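Local coordinates for hypothetical protein TT1465 (Thermus thermophilus, PDB 1WEK) that is of unknown function but has a Rossmann-like alpha/beta fold of the SLOG clan, here in an assembly of six chains, at residues Glu30-Leu35 with Val129-Gly134; Leu152-Leu155 with Lys159-Arg162. All coordinates share one frame; numbering follows the deposited sequence.

Contact 1 of 2, residues Glu30-Leu35 with Val129-Gly134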
loop_
_atom_site.group_PDB
_atom_site.type_symbol
_atom_site.label_atom_id
_atom_site.label_comp_id
_atom_site.label_asym_id
_atom_site.label_seq_id
_atom_site.Cartn_x
_atom_site.Cartn_y
_atom_site.Cartn_z
ATOM N N GLU A 30 -10.540 -11.891 -5.229
ATOM C CA GLU A 30 -10.178 -12.374 -6.564
ATOM C C GLU A 30 -10.787 -13.731 -6.849
ATOM O O GLU A 30 -11.309 -13.978 -7.930
ATOM C CB GLU A 30 -8.654 -12.478 -6.714
ATOM C CG GLU A 30 -7.907 -11.156 -6.571
ATOM C CD GLU A 30 -6.393 -11.299 -6.704
ATOM O OE1 GLU A 30 -5.842 -12.348 -6.307
ATOM O OE2 GLU A 30 -5.745 -10.346 -7.190
ATOM N N THR A 31 -10.722 -14.606 -5.860
ATOM C CA THR A 31 -11.244 -15.953 -5.991
ATOM C C THR A 31 -12.765 -16.019 -6.039
ATOM O O THR A 31 -13.339 -16.451 -7.038
ATOM C CB THR A 31 -10.719 -16.819 -4.842
ATOM O OG1 THR A 31 -9.292 -16.821 -4.893
ATOM C CG2 THR A 31 -11.223 -18.235 -4.945
ATOM N N LEU A 32 -13.427 -15.578 -4.977
ATOM C CA LEU A 32 -14.885 -15.636 -4.939
ATOM C C LEU A 32 -15.549 -14.814 -6.035
ATOM O O LEU A 32 -16.618 -15.178 -6.505
ATOM C CB LEU A 32 -15.409 -15.196 -3.559
ATOM C CG LEU A 32 -14.817 -15.932 -2.344
ATOM C CD1 LEU A 32 -15.674 -15.695 -1.113
ATOM C CD2 LEU A 32 -14.733 -17.426 -2.632
ATOM N N SER A 33 -14.927 -13.707 -6.438
ATOM C CA SER A 33 -15.488 -12.858 -7.496
ATOM C C SER A 33 -15.594 -13.568 -8.840
ATOM O O SER A 33 -16.484 -13.270 -9.633
ATOM C CB SER A 33 -14.641 -11.600 -7.701
ATOM O OG SER A 33 -14.914 -10.647 -6.699
ATOM N N GLU A 34 -14.679 -14.497 -9.099
ATOM C CA GLU A 34 -14.674 -15.230 -10.359
ATOM C C GLU A 34 -15.739 -16.310 -10.460
ATOM O O GLU A 34 -16.155 -16.661 -11.563
ATOM C CB GLU A 34 -13.308 -15.863 -10.600
ATOM C CG GLU A 34 -12.170 -14.877 -10.707
ATOM C CD GLU A 34 -10.831 -15.572 -10.838
ATOM O OE1 GLU A 34 -9.791 -14.876 -10.817
ATOM O OE2 GLU A 34 -10.821 -16.816 -10.959
ATOM N N LEU A 35 -16.178 -16.851 -9.330
ATOM C CA LEU A 35 -17.200 -17.894 -9.376
ATOM C C LEU A 35 -18.398 -17.387 -10.171
ATOM O O LEU A 35 -18.708 -16.196 -10.147
ATOM C CB LEU A 35 -17.609 -18.301 -7.961
ATOM C CG LEU A 35 -16.412 -18.808 -7.150
ATOM C CD1 LEU A 35 -16.877 -19.341 -5.802
ATOM C CD2 LEU A 35 -15.690 -19.895 -7.931
ATOM N N VAL A 129 -20.017 -13.330 3.794
ATOM C CA VAL A 129 -21.191 -12.516 3.468
ATOM C C VAL A 129 -21.064 -11.714 2.174
ATOM O O VAL A 129 -22.035 -11.574 1.426
ATOM C CB VAL A 129 -21.531 -11.521 4.614
ATOM C CG1 VAL A 129 -21.660 -12.260 5.932
ATOM C CG2 VAL A 129 -20.460 -10.476 4.724
ATOM N N ARG A 130 -19.867 -11.201 1.908
ATOM C CA ARG A 130 -19.636 -10.382 0.730
ATOM C C ARG A 130 -20.301 -10.908 -0.533
ATOM O O ARG A 130 -20.856 -10.135 -1.307
ATOM C CB ARG A 130 -18.135 -10.227 0.481
ATOM C CG ARG A 130 -17.765 -8.977 -0.329
ATOM C CD ARG A 130 -16.268 -8.690 -0.183
ATOM N NE ARG A 130 -15.916 -7.279 -0.370
ATOM C CZ ARG A 130 -15.432 -6.756 -1.495
ATOM N NH1 ARG A 130 -15.233 -7.519 -2.567
ATOM N NH2 ARG A 130 -15.129 -5.466 -1.542
ATOM N N TYR A 131 -20.270 -12.220 -0.729
ATOM C CA TYR A 131 -20.844 -12.797 -1.937
ATOM C C TYR A 131 -22.019 -13.744 -1.720
ATOM O O TYR A 131 -22.334 -14.530 -2.603
ATOM C CB TYR A 131 -19.742 -13.541 -2.711
ATOM C CG TYR A 131 -18.535 -12.686 -3.033
ATOM C CD1 TYR A 131 -17.485 -12.546 -2.121
ATOM C CD2 TYR A 131 -18.473 -11.961 -4.223
ATOM C CE1 TYR A 131 -16.408 -11.698 -2.383
ATOM C CE2 TYR A 131 -17.403 -11.110 -4.494
ATOM C CZ TYR A 131 -16.378 -10.981 -3.569
ATOM O OH TYR A 131 -15.344 -10.105 -3.821
ATOM N N ALA A 132 -22.675 -13.677 -0.570
ATOM C CA ALA A 132 -23.780 -14.598 -0.305
ATOM C C ALA A 132 -25.170 -14.124 -0.722
ATOM O O ALA A 132 -25.478 -12.935 -0.679
ATOM C CB ALA A 132 -23.799 -14.968 1.173
ATOM N N VAL A 133 -26.004 -15.087 -1.110
ATOM C CA VAL A 133 -27.380 -14.835 -1.501
ATOM C C VAL A 133 -28.263 -15.491 -0.448
ATOM O O VAL A 133 -29.492 -15.496 -0.563
ATOM C CB VAL A 133 -27.710 -15.452 -2.890
ATOM C CG1 VAL A 133 -26.889 -14.779 -3.979
ATOM C CG2 VAL A 133 -27.424 -16.942 -2.878
ATOM N N GLY A 134 -27.626 -16.047 0.580
ATOM C CA GLY A 134 -28.359 -16.710 1.655
ATOM C C GLY A 134 -27.449 -17.354 2.703
ATOM O O GLY A 134 -26.255 -17.528 2.464
#

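Contact 2 of 2, residues Leu152-Leu155 with Lys159-Arg162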
loop_
_atom_site.group_PDB
_atom_site.type_symbol
_atom_site.label_atom_id
_atom_site.label_comp_id
_atom_site.label_asym_id
_atom_site.label_seq_id
_atom_site.Cartn_x
_atom_site.Cartn_y
_atom_site.Cartn_z
ATOM N N LEU A 152 -27.074 -11.687 11.859
ATOM C CA LEU A 152 -28.308 -11.097 12.369
ATOM C C LEU A 152 -28.114 -9.613 12.606
ATOM O O LEU A 152 -28.971 -8.804 12.248
ATOM C CB LEU A 152 -28.755 -11.787 13.663
ATOM C CG LEU A 152 -29.315 -13.195 13.408
ATOM C CD1 LEU A 152 -29.890 -13.774 14.679
ATOM C CD2 LEU A 152 -30.405 -13.119 12.336
ATOM N N VAL A 153 -26.971 -9.260 13.188
ATOM C CA VAL A 153 -26.618 -7.863 13.454
ATOM C C VAL A 153 -26.549 -7.064 12.155
ATOM O O VAL A 153 -27.103 -5.959 12.059
ATOM C CB VAL A 153 -25.239 -7.766 14.166
ATOM C CG1 VAL A 153 -24.686 -6.368 14.054
ATOM C CG2 VAL A 153 -25.399 -8.130 15.653
ATOM N N LEU A 154 -25.859 -7.634 11.165
ATOM C CA LEU A 154 -25.687 -7.009 9.862
ATOM C C LEU A 154 -27.028 -6.764 9.182
ATOM O O LEU A 154 -27.209 -5.757 8.487
ATOM C CB LEU A 154 -24.787 -7.881 8.963
ATOM C CG LEU A 154 -23.298 -7.977 9.331
ATOM C CD1 LEU A 154 -22.570 -8.957 8.407
ATOM C CD2 LEU A 154 -22.662 -6.598 9.244
ATOM N N LEU A 155 -27.964 -7.686 9.383
ATOM C CA LEU A 155 -29.292 -7.556 8.801
ATOM C C LEU A 155 -30.143 -6.577 9.611
ATOM O O LEU A 155 -30.772 -5.693 9.049
ATOM C CB LEU A 155 -29.977 -8.926 8.743
ATOM C CG LEU A 155 -29.381 -9.856 7.686
ATOM C CD1 LEU A 155 -30.003 -11.231 7.786
ATOM C CD2 LEU A 155 -29.621 -9.274 6.308
ATOM N N LYS A 159 -26.657 -3.217 7.309
ATOM C CA LYS A 159 -25.361 -2.964 6.690
ATOM C C LYS A 159 -25.195 -3.854 5.440
ATOM O O LYS A 159 -24.320 -3.629 4.613
ATOM C CB LYS A 159 -24.225 -3.236 7.685
ATOM C CG LYS A 159 -24.272 -2.392 8.967
ATOM C CD LYS A 159 -23.777 -0.958 8.764
ATOM C CE LYS A 159 -22.259 -0.900 8.610
ATOM N NZ LYS A 159 -21.762 0.484 8.388
ATOM N N VAL A 160 -26.036 -4.868 5.294
ATOM C CA VAL A 160 -25.950 -5.735 4.126
ATOM C C VAL A 160 -27.359 -6.082 3.703
ATOM O O VAL A 160 -28.281 -5.976 4.512
ATOM C CB VAL A 160 -25.170 -7.032 4.441
ATOM C CG1 VAL A 160 -23.882 -6.688 5.178
ATOM C CG2 VAL A 160 -26.022 -7.979 5.251
ATOM N N HIS A 161 -27.538 -6.502 2.452
ATOM C CA HIS A 161 -28.874 -6.840 1.973
ATOM C C HIS A 161 -29.507 -7.946 2.784
ATOM O O HIS A 161 -28.831 -8.882 3.208
ATOM C CB HIS A 161 -28.864 -7.254 0.509
ATOM C CG HIS A 161 -30.197 -7.733 0.024
ATOM N ND1 HIS A 161 -31.371 -7.070 0.315
ATOM C CD2 HIS A 161 -30.548 -8.811 -0.717
ATOM C CE1 HIS A 161 -32.387 -7.720 -0.226
ATOM N NE2 HIS A 161 -31.914 -8.780 -0.857
ATOM N N ARG A 162 -30.819 -7.841 2.968
ATOM C CA ARG A 162 -31.575 -8.803 3.759
ATOM C C ARG A 162 -31.795 -10.163 3.079
ATOM O O ARG A 162 -32.938 -10.579 2.859
ATOM C CB ARG A 162 -32.931 -8.189 4.148
ATOM C CG ARG A 162 -33.411 -8.552 5.550
ATOM C CD ARG A 162 -33.060 -7.474 6.611
ATOM N NE ARG A 162 -33.949 -6.313 6.544
ATOM C CZ ARG A 162 -34.090 -5.392 7.500
ATOM N NH1 ARG A 162 -33.406 -5.463 8.631
ATOM N NH2 ARG A 162 -34.938 -4.388 7.327
#

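Contact 1 of 2, residues Glu30-Leu35 with Val129-Gly134
Leu32 and Ser33, in the last turn of helix 17-34, meet the ring of Tyr131, which stands where helix 121-130 gives way to strand 132-137 of the parallel sheet in this Rossmann-like fold. The ring receives an aliphatic group over its face and a hydroxyl near its OH, joining the helix to that junction. Glu30, two residues ahead of Leu32, turns from Tyr131 and forms a salt bridge with Arg17 of a third subunit. Leu32 lays CB over one face of the ring, 3.9 Å from the centroid of the Tyr131 ring and 22° off its normal, a CH-pi contact displaced toward the CD1 side. With Leu32 CG anti to its own carbonyl carbon (chi1 -54°) and chi2 extended (-164°), Leu32 CD1 comes in on the same side of the ring as CB, beyond its rim, 3.8 Å from Tyr131 CD1. Ser33 follows at the phenol end, its OG 3.0 Å from Tyr131 OH in a weak hydrogen bond that is not settled, because the one proton of Ser33 OG could instead go to Phe29 O or to His12 O of a second subunit. The hydroxyl is gripped from its own segment too: Arg130, which also donates to Glu13 O of that second subunit, sends NH1 to within 2.9 Å of Tyr131 OH, and the oxygen sits in the guanidinium plane.

Contact 2 of 2, residues Leu152-Leu155 with Lys159-Arg162
Leu155, near the end of helix 142-156, packs from CB to CD2 against Val160, His161 and Arg162 of the loop that leaves the helix. Its CB lies 4.0 Å from CD of Arg162, whose bent aliphatic chain runs along this leucine. With CG anti to the carbonyl carbon (chi1 -72°), the branch beyond carries CD2 in against the returning loop. There CD2 packs 4.0 Å from Val160 CG2 and comes within 3.2 Å of both His161 O and Arg162 CA, a tight fit, while also lying beside CG and CD of Arg162. The bends of Arg162 at chi2 and chi3 (96° and 77°) fold its guanidinium back to the helix end, where NH1 reaches Leu155 O at 2.7 Å in a weak, strongly bent bond; NH2 has its salt bridge with Glu158. One residue earlier, Leu154 O accepts a hydrogen bond from Lys159 N, 2.9 Å long, spanning five residues rather than the four of a regular alpha-helical bond. Leu154 CB packs 3.9 Å from Val160 CG2, and its CD2 meets Lys159 CB with the two side chains crossing at about a right angle. Lys159 then leads away, its NZ bonded to Glu101 O and Arg119 O of a second subunit. Leu154 O is thus met by a loop N-H and Leu155 O, weakly, by a side chain, in a helix-to-strand connection of the Rossmann-like fold.

How the contacts relate
Contact 1 closes before contact 2 opens along the chain, and their centres lie about 16 Å apart. The route between them is a beta-alpha-beta unit: strand 132-137, entered within contact 1, leads into helix 142-156, whose end carries contact 2 before the chain continues to the neighbouring parallel strand 165-168. Contact 1 joins parts of the chain distant in sequence, whereas contact 2 is a local turn. They nevertheless touch, since Val129 CG1 packs 4.2 Å from Leu154 CD1, where the end of helix 121-130 meets helix 142-156. Both contacts reach the second subunit, and contact 1 a third as well, so both lie at subunit interfaces of the six-chain assembly.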